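Local coordinates for histidine triad (HIT) protein (Marinobacter aquaeolei, PDB 3OHE), which belongs to the histidine triad family and probably hydrolyses nucleotide phosphate derivatives, at the interface of chains A and B. Residues are numbered along the deposited sequence; one frame, centred on the assembly and turned at random. Chains: chain A/B, Histidine triad (HIT) protein.

The interface of chains A and B. Residues chain A 46, 83-85; chain B 77-79.
The amides of A:Asn85 and B:Asn79 meet with planes 27° apart: ND2 of B:Asn79 donates to OD1 of A:Asn85 at 2.9 Å, the acceptor nearly in the B:Asn79 amide plane, the donor tilted from the A:Asn85 carbonyl plane. One face of the B:Asn79 amide is roofed by a methyl group, CD2 of A:Leu83 standing 3.8 Å above its CG. The carboxylate of A:Glu46 is approached from both faces. Backbone N of B:Met78, a selenomethionine, reaches OE2 at 2.9 Å on the syn side, 30° out of the carboxylate plane; the ammonium of B:Lys77 lies toward the opposite face.

The example shows one amine spanning an interface by combining backbone carbonyls with a carboxylate. B:Lys77 leaves strand 77-82 with CG anti to the backbone N (chi1 -172°), then bends at chi2 and chi4, curling NZ back to O of B:Met78 at 2.9 Å. That oxygen also accepts from ND2 of B:Asn79, above its carbonyl plane. NZ bonds the carbonyl O of A:Leu83 at 2.8 Å and forms a salt bridge to OE2 of A:Glu46 at 3.1 Å. A methionine in its place would probably leave A:Glu46 without this countercharge and the A:Leu83 carbonyl without this donor. Repeated by two-fold symmetry, the patch helps join the chains, probably as the homodimer usual for HIT proteins. A water adds a second A:Glu46–B:Met78 link, 3.0 Å from OE1 of A:Glu46 and 3.1 Å from O of B:Met78.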
ATOM      1  N   GLU A  46       5.665   0.680 -10.858  1.00  7.47           N
ATOM      2  CA  GLU A  46       5.728  -0.022  -9.598  1.00  8.28           C
ATOM      3  C   GLU A  46       6.823   0.572  -8.720  1.00  8.09           C
ATOM      4  O   GLU A  46       7.840   1.040  -9.226  1.00  8.11           O
ATOM      5  CB  GLU A  46       6.097  -1.508  -9.820  1.00  8.54           C
ATOM      6  CG  GLU A  46       5.187  -2.257 -10.785  1.00 10.13           C
ATOM      7  CD  GLU A  46       3.790  -2.527 -10.225  1.00 10.60           C
ATOM      8  OE1 GLU A  46       3.501  -2.218  -9.025  1.00 14.72           O
ATOM      9  OE2 GLU A  46       2.958  -3.090 -11.006  1.00 14.61           O
ATOM     10  N   LEU A  83      -1.755   0.943  -6.158  1.00  6.64           N
ATOM     11  CA  LEU A  83      -2.685   0.088  -6.873  1.00  6.74           C
ATOM     12  C   LEU A  83      -2.426   0.299  -8.393  1.00  7.37           C
ATOM     13  O   LEU A  83      -1.695  -0.491  -9.003  1.00  8.84           O
ATOM     14  CB  LEU A  83      -4.109   0.398  -6.416  1.00  8.71           C
ATOM     15  CG  LEU A  83      -4.347   0.265  -4.927  1.00  8.97           C
ATOM     16  CD1 LEU A  83      -5.758   0.699  -4.568  1.00 11.49           C
ATOM     17  CD2 LEU A  83      -4.016  -1.133  -4.406  1.00  9.87           C
ATOM     18  N   GLY A  84      -3.018   1.322  -8.996  1.00  6.98           N
ATOM     19  CA  GLY A  84      -2.666   1.678 -10.362  1.00  8.32           C
ATOM     20  C   GLY A  84      -3.175   0.755 -11.450  1.00  8.03           C
ATOM     21  O   GLY A  84      -2.535   0.639 -12.494  1.00  8.88           O
ATOM     22  N   ASN A  85      -4.330   0.112 -11.250  1.00  8.24           N
ATOM     23  CA  ASN A  85      -4.809  -0.817 -12.258  1.00  8.68           C
ATOM     24  C   ASN A  85      -5.193  -0.103 -13.550  1.00 10.11           C
ATOM     25  O   ASN A  85      -5.018  -0.686 -14.629  1.00 13.26           O
ATOM     26  CB  ASN A  85      -5.970  -1.618 -11.731  1.00  8.31           C
ATOM     27  CG  ASN A  85      -5.557  -2.512 -10.571  1.00 10.66           C
ATOM     28  OD1 ASN A  85      -4.405  -2.921 -10.483  1.00 10.51           O
ATOM     29  ND2 ASN A  85      -6.504  -2.824  -9.703  1.00 15.18           N
TER
ATOM     30  N   LYS B  77       0.008  -6.331 -13.246  1.00  7.40           N
ATOM     31  CA  LYS B  77       0.159  -5.172 -12.347  1.00  7.33           C
ATOM     32  C   LYS B  77       0.181  -5.668 -10.906  1.00  7.11           C
ATOM     33  O   LYS B  77      -0.556  -6.581 -10.588  1.00  7.59           O
ATOM     34  CB  LYS B  77      -1.008  -4.208 -12.530  1.00  7.92           C
ATOM     35  CG  LYS B  77      -0.896  -2.864 -11.789  1.00  8.04           C
ATOM     36  CD  LYS B  77       0.223  -1.979 -12.370  1.00  8.89           C
ATOM     37  CE  LYS B  77       0.459  -0.721 -11.495  1.00 10.75           C
ATOM     38  NZ  LYS B  77       0.800  -1.123 -10.051  1.00 11.73           N
HETATM   39  N   MSE B  78       1.027  -5.081 -10.064  0.70  6.50           N
HETATM   40  CA  MSE B  78       0.956  -5.353  -8.630  0.70  7.21           C
HETATM   41  C   MSE B  78       0.045  -4.403  -7.895  0.70  6.72           C
HETATM   42  O   MSE B  78      -0.087  -3.234  -8.268  0.70  7.55           O
HETATM   43  CB  MSE B  78       2.312  -5.258  -7.925  0.70  8.41           C
HETATM   44  CG  MSE B  78       3.321  -6.258  -8.406  0.70  6.92           C
HETATM   45 SE   MSE B  78       2.808  -8.099  -7.989  0.52  7.93          SE
HETATM   46  CE  MSE B  78       2.763  -8.095  -6.064  0.70  9.83           C
ATOM     47  N   ASN B  79      -0.532  -4.911  -6.812  1.00  6.49           N
ATOM     48  CA  ASN B  79      -1.190  -4.042  -5.826  1.00  5.75           C
ATOM     49  C   ASN B  79      -0.518  -4.321  -4.488  1.00  7.06           C
ATOM     50  O   ASN B  79      -0.414  -5.479  -4.057  1.00  7.76           O
ATOM     51  CB  ASN B  79      -2.685  -4.378  -5.742  1.00  7.61           C
ATOM     52  CG  ASN B  79      -3.542  -3.985  -6.948  1.00  7.46           C
ATOM     53  OD1 ASN B  79      -4.731  -4.285  -6.935  1.00  8.60           O
ATOM     54  ND2 ASN B  79      -2.985  -3.317  -7.983  1.00  7.54           N
TER
HETATM   55  O   HOH W   1       1.837  -1.476  -6.654  1.00 15.44           O